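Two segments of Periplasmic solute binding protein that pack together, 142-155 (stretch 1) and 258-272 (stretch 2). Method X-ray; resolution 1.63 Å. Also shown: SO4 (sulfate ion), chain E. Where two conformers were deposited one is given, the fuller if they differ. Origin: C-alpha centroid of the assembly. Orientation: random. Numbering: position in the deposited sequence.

Stretch 1, residues 142-155: EYSEKIRNSILPLK
Stretch 2 258-272: TYLDLLRFSLTKIVD

No direct hydrogen bond joins these two helices; the polar links between them run through a water molecule and a sulfate ion. Water 1 lies 2.7 Å from Tyr143 OH and accepts a hydrogen bond from Leu260 N at 3.0 Å, an amide in the first turn of its helix with no carbonyl of a preceding turn to bond. The sulfate, probably from the crystallisation liquor, receives two hydrogen bonds on the same oxygen: Ser150 OG to SO4 O2 at 2.6 Å and Arg264 NH1 to SO4 O2 at 2.9 Å, the latter with an N-H...acceptor angle of 164° and the oxygen near the guanidinium plane.

The backbones are two helices, 142-155 and 259-272, running parallel in the same direction at 4°, with axes 9.6 Å apart at closest approach. Register is set by three CA pairs: Ile147 CA to Leu260 CA at 6.1 Å, Ile151 CA to Arg264 CA at 6.1 Å, and Leu154 CA to Thr268 CA at 6.6 Å. Stretch 1 is kinked at Pro153, whose nitrogen carries no hydrogen, and Leu154 N makes only a weak bond to Ile151 O (3.0 Å); regular bonding resumes with Lys155 N to Ile151 O at 3.1 Å. Stretch 2 starts from Thr258 (phi/psi -136/163, chi1 p), whose OG1 caps the helix by accepting from Asp261 N at 3.0 Å.

The near-alignment of the axes allows apolar contacts to repeat along the contact, which buries 611 Å² in total. Ile147 (m, m) points its CA-to-CB bond sideways, yet its end comes nearer: CD1 lies 3.7 Å from Leu260 CB and 4.2 Å from Tyr259 CD2. One turn later Ile151 (m, m) does likewise, placing CD1 3.8 Å from Leu263 CB and 3.6 Å from Arg264 N, while CG2 reaches Leu267 CD2 at 3.6 Å. Leu263 (m, t) and Leu267 (m, p) both point toward stretch 1 and are buried.

The largest covered areas belong to Leu154 and Leu260, about 100 Å² each. Leu154 (m, t) points toward stretch 2; its CD1 is 4.0 Å from Leu267 CB and 3.5 Å from Thr268 OG1, and its CD2 is 4.1 Å from Val271 CG1 (Val271 chi1 p). Thr268 (m) suits a site beside this methyl because its hydroxyl is already engaged, donating to Arg264 O at 2.7 Å. Leu260 (t, t) sends CD1 to within 3.6 Å of Lys146 CG and CD2 to within 3.9 Å of Ser150 OG.

At the N-terminal end, Tyr143 (chi1 t, chi2 57°) brings OH to 3.5 Å from Tyr259 CD2, at the edge of the Tyr259 ring; Tyr259 has chi1 t and chi2 56°. Long side chains suit the exposed margin: Lys146, t throughout, packs aliphatic carbon on Leu260, and Arg264 (t, t, p, chi4 -178°) passes CD 4.4 Å from Ser150 CB before its guanidinium reaches the sulfate. Ser150 (m) points toward stretch 2, and its OG and Arg264 NH1 donate to the same sulfate oxygen.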

# COMPACT_ATOMS: atom_id res chain seq x y z
N GLU A 142 15.89 2.62 -12.81
CA GLU A 142 15.37 3.98 -12.98
C GLU A 142 14.23 4.26 -12.07
O GLU A 142 14.12 5.35 -11.48
CB GLU A 142 14.98 4.28 -14.43
CG GLU A 142 16.21 4.44 -15.32
CD GLU A 142 15.88 4.76 -16.77
OE1 GLU A 142 14.72 4.52 -17.20
OE2 GLU A 142 16.82 5.19 -17.48
N TYR A 143 13.27 3.35 -12.00
CA TYR A 143 12.10 3.60 -11.19
C TYR A 143 12.40 3.58 -9.66
O TYR A 143 11.88 4.42 -8.89
CB TYR A 143 11.02 2.59 -11.55
CG TYR A 143 9.72 2.77 -10.81
CD1 TYR A 143 9.01 3.98 -10.87
CD2 TYR A 143 9.15 1.74 -10.13
CE1 TYR A 143 7.76 4.11 -10.21
CE2 TYR A 143 7.94 1.87 -9.49
CZ TYR A 143 7.25 3.07 -9.52
OH TYR A 143 6.01 3.20 -8.92
N SER A 144 13.25 2.63 -9.23
CA SER A 144 13.69 2.60 -7.86
C SER A 144 14.34 3.95 -7.46
O SER A 144 14.08 4.49 -6.40
CB SER A 144 14.72 1.45 -7.72
OG SER A 144 14.09 0.18 -7.85
N GLU A 145 15.18 4.50 -8.34
CA GLU A 145 15.83 5.76 -8.12
C GLU A 145 14.86 6.91 -8.10
O GLU A 145 14.99 7.81 -7.28
CB GLU A 145 16.96 6.04 -9.13
CG GLU A 145 18.13 5.06 -9.10
CD GLU A 145 18.62 4.66 -7.70
OE1 GLU A 145 18.84 5.58 -6.86
OE2 GLU A 145 18.80 3.42 -7.47
N LYS A 146 13.88 6.89 -8.99
CA LYS A 146 12.87 7.94 -8.95
C LYS A 146 12.10 7.98 -7.61
O LYS A 146 11.87 9.04 -7.07
CB LYS A 146 11.89 7.73 -10.11
CG LYS A 146 10.97 8.89 -10.38
CD LYS A 146 10.10 8.63 -11.62
CE LYS A 146 9.25 9.85 -11.99
NZ LYS A 146 8.50 9.43 -13.21
N ILE A 147 11.78 6.79 -7.06
CA ILE A 147 11.09 6.68 -5.81
C ILE A 147 11.99 7.20 -4.69
O ILE A 147 11.60 7.98 -3.86
CB ILE A 147 10.66 5.19 -5.50
CG1 ILE A 147 9.57 4.68 -6.46
CG2 ILE A 147 10.18 5.07 -4.00
CD1 ILE A 147 8.21 5.16 -6.15
N ARG A 148 13.24 6.72 -4.68
CA ARG A 148 14.19 7.19 -3.68
C ARG A 148 14.36 8.70 -3.70
O ARG A 148 14.34 9.37 -2.65
CB ARG A 148 15.54 6.47 -3.78
CG ARG A 148 16.51 6.84 -2.64
CD ARG A 148 17.86 6.14 -2.81
NE ARG A 148 17.62 4.72 -2.71
CZ ARG A 148 17.89 3.83 -3.65
NH1 ARG A 148 18.44 4.18 -4.79
NH2 ARG A 148 17.53 2.56 -3.45
N ASN A 149 14.50 9.25 -4.87
CA ASN A 149 14.73 10.67 -5.02
C ASN A 149 13.58 11.49 -4.51
O ASN A 149 13.79 12.56 -3.92
CB ASN A 149 15.05 11.00 -6.47
CG ASN A 149 16.42 10.55 -6.86
OD1 ASN A 149 17.29 10.38 -6.01
ND2 ASN A 149 16.66 10.38 -8.18
N SER A 150 12.36 11.03 -4.69
CA SER A 150 11.20 11.75 -4.17
C SER A 150 10.92 11.57 -2.71
O SER A 150 10.40 12.50 -2.06
CB SER A 150 9.86 11.38 -4.86
OG SER A 150 9.85 11.92 -6.17
N ILE A 151 11.16 10.36 -2.22
CA ILE A 151 10.68 9.95 -0.93
C ILE A 151 11.77 10.12 0.13
O ILE A 151 11.50 10.54 1.29
CB ILE A 151 10.12 8.50 -0.95
CG1 ILE A 151 8.97 8.39 -1.94
CG2 ILE A 151 9.72 8.05 0.44
CD1 ILE A 151 7.91 9.47 -1.78
N LEU A 152 13.01 9.84 -0.22
CA LEU A 152 14.04 10.03 0.80
C LEU A 152 14.13 11.35 1.46
O LEU A 152 14.30 11.44 2.70
CB LEU A 152 15.40 9.53 0.23
CG LEU A 152 16.49 9.47 1.25
CD1 LEU A 152 16.20 8.54 2.45
CD2 LEU A 152 17.76 9.01 0.55
N PRO A 153 13.97 12.50 0.73
CA PRO A 153 14.00 13.75 1.46
C PRO A 153 12.90 13.94 2.53
O PRO A 153 13.09 14.62 3.52
CB PRO A 153 13.91 14.82 0.32
CG PRO A 153 14.30 14.12 -0.92
CD PRO A 153 14.00 12.66 -0.74
N LEU A 154 11.78 13.30 2.30
CA LEU A 154 10.65 13.31 3.27
C LEU A 154 11.03 12.49 4.53
O LEU A 154 10.85 12.94 5.66
CB LEU A 154 9.44 12.73 2.64
CG LEU A 154 8.91 13.61 1.47
CD1 LEU A 154 7.76 12.90 0.77
CD2 LEU A 154 8.45 14.94 2.02
N LYS A 155 11.64 11.31 4.30
CA LYS A 155 12.18 10.52 5.43
C LYS A 155 13.19 11.31 6.24
O LYS A 155 13.13 11.41 7.46
CB LYS A 155 12.76 9.20 4.97
CG LYS A 155 13.33 8.36 6.12
CD LYS A 155 14.11 7.13 5.62
CE LYS A 155 14.59 6.38 6.86
NZ LYS A 155 15.35 5.16 6.47
N THR A 258 -0.62 7.76 -9.04
CA THR A 258 0.46 6.78 -9.23
C THR A 258 0.98 6.35 -7.87
O THR A 258 0.76 7.03 -6.86
CB THR A 258 1.65 7.34 -10.05
OG1 THR A 258 2.38 8.30 -9.26
CG2 THR A 258 1.24 8.03 -11.32
N TYR A 259 1.70 5.23 -7.80
CA TYR A 259 2.26 4.82 -6.54
C TYR A 259 3.22 5.82 -5.97
O TYR A 259 3.19 6.13 -4.75
CB TYR A 259 2.95 3.46 -6.71
CG TYR A 259 3.73 2.91 -5.49
CD1 TYR A 259 3.12 2.76 -4.30
CD2 TYR A 259 5.01 2.51 -5.59
CE1 TYR A 259 3.78 2.19 -3.19
CE2 TYR A 259 5.68 1.94 -4.53
CZ TYR A 259 5.06 1.78 -3.32
OH TYR A 259 5.72 1.22 -2.25
N LEU A 260 4.15 6.31 -6.79
CA LEU A 260 5.06 7.36 -6.33
C LEU A 260 4.29 8.57 -5.78
O LEU A 260 4.64 9.04 -4.70
CB LEU A 260 6.01 7.79 -7.42
CG LEU A 260 7.09 8.83 -7.06
CD1 LEU A 260 8.17 8.80 -8.06
CD2 LEU A 260 6.49 10.21 -7.06
N ASP A 261 3.26 9.03 -6.47
CA ASP A 261 2.47 10.17 -6.02
C ASP A 261 1.74 9.86 -4.71
O ASP A 261 1.61 10.73 -3.88
CB ASP A 261 1.46 10.59 -7.03
CG ASP A 261 2.09 11.19 -8.31
OD1 ASP A 261 3.22 11.61 -8.31
OD2 ASP A 261 1.40 11.24 -9.30
N LEU A 262 1.30 8.64 -4.55
CA LEU A 262 0.65 8.22 -3.33
C LEU A 262 1.59 8.27 -2.16
O LEU A 262 1.25 8.82 -1.08
CB LEU A 262 0.07 6.80 -3.45
CG LEU A 262 -0.63 6.22 -2.22
CD1 LEU A 262 -1.82 5.36 -2.68
CD2 LEU A 262 0.34 5.39 -1.44
N LEU A 263 2.76 7.67 -2.27
CA LEU A 263 3.74 7.74 -1.19
C LEU A 263 4.10 9.20 -0.91
O LEU A 263 4.22 9.61 0.23
CB LEU A 263 5.03 7.01 -1.58
CG LEU A 263 4.95 5.51 -1.56
CD1 LEU A 263 6.30 4.95 -1.96
CD2 LEU A 263 4.55 4.94 -0.21
N ARG A 264 4.39 9.95 -1.97
CA ARG A 264 4.81 11.33 -1.82
C ARG A 264 3.72 12.18 -1.12
O ARG A 264 4.00 12.94 -0.20
CB ARG A 264 5.19 11.93 -3.15
CG ARG A 264 5.74 13.33 -3.04
CD ARG A 264 6.20 13.84 -4.41
NE ARG A 264 5.08 13.97 -5.30
CZ ARG A 264 5.14 14.35 -6.56
NH1 ARG A 264 6.31 14.58 -7.16
NH2 ARG A 264 3.99 14.48 -7.25
N PHE A 265 2.47 12.03 -1.54
CA PHE A 265 1.40 12.78 -0.90
C PHE A 265 1.24 12.45 0.56
O PHE A 265 1.22 13.33 1.40
CB PHE A 265 0.06 12.58 -1.63
CG PHE A 265 -1.04 13.37 -1.06
CD1 PHE A 265 -1.32 14.64 -1.49
CD2 PHE A 265 -1.82 12.83 -0.04
CE1 PHE A 265 -2.29 15.39 -0.88
CE2 PHE A 265 -2.81 13.56 0.57
CZ PHE A 265 -3.04 14.84 0.16
N SER A 266 1.11 11.16 0.86
CA SER A 266 0.85 10.77 2.24
C SER A 266 2.03 11.07 3.15
O SER A 266 1.78 11.57 4.22
CB SER A 266 0.44 9.31 2.29
OG SER A 266 -0.85 9.18 1.61
N LEU A 267 3.25 10.82 2.74
CA LEU A 267 4.37 11.15 3.57
C LEU A 267 4.55 12.66 3.73
O LEU A 267 4.93 13.16 4.79
CB LEU A 267 5.61 10.47 3.10
CG LEU A 267 5.77 8.99 3.53
CD1 LEU A 267 4.67 8.06 3.18
CD2 LEU A 267 7.11 8.51 2.92
N THR A 268 4.27 13.44 2.67
CA THR A 268 4.30 14.90 2.80
C THR A 268 3.33 15.38 3.83
O THR A 268 3.60 16.22 4.69
CB THR A 268 4.11 15.59 1.39
OG1 THR A 268 5.15 15.26 0.50
CG2 THR A 268 4.01 17.08 1.55
N LYS A 269 2.10 14.86 3.78
CA LYS A 269 1.10 15.27 4.68
C LYS A 269 1.45 14.90 6.15
O LYS A 269 1.30 15.66 7.07
CB LYS A 269 -0.26 14.69 4.26
CG LYS A 269 -1.37 15.23 5.09
CD LYS A 269 -2.70 15.11 4.37
CE LYS A 269 -3.77 15.70 5.23
NZ LYS A 269 -3.74 17.21 5.22
N ILE A 270 2.03 13.70 6.31
CA ILE A 270 2.48 13.31 7.65
C ILE A 270 3.57 14.25 8.19
O ILE A 270 3.44 14.77 9.28
CB ILE A 270 2.96 11.87 7.62
CG1 ILE A 270 1.77 10.96 7.33
CG2 ILE A 270 3.66 11.55 8.95
CD1 ILE A 270 2.22 9.56 7.01
N VAL A 271 4.59 14.52 7.37
CA VAL A 271 5.71 15.32 7.86
C VAL A 271 5.24 16.74 8.11
O VAL A 271 5.64 17.39 9.08
CB VAL A 271 6.96 15.23 6.95
CG1 VAL A 271 6.79 15.85 5.63
CG2 VAL A 271 8.14 15.94 7.58
N ASP A 272 4.30 17.21 7.28
CA ASP A 272 3.79 18.61 7.45
C ASP A 272 2.96 18.77 8.68
O ASP A 272 2.74 19.87 9.17
CB ASP A 272 2.98 19.05 6.24
CG ASP A 272 3.81 19.39 5.08
OD1 ASP A 272 5.09 19.39 5.19
OD2 ASP A 272 3.28 19.46 3.95
S SO4 E . 9.96 15.50 -6.22
O1 SO4 E . 9.99 16.15 -4.91
O2 SO4 E . 9.06 14.35 -6.12
O3 SO4 E . 11.34 15.07 -6.55
O4 SO4 E . 9.50 16.39 -7.28
O HOH W 1 4.59 5.40 -9.59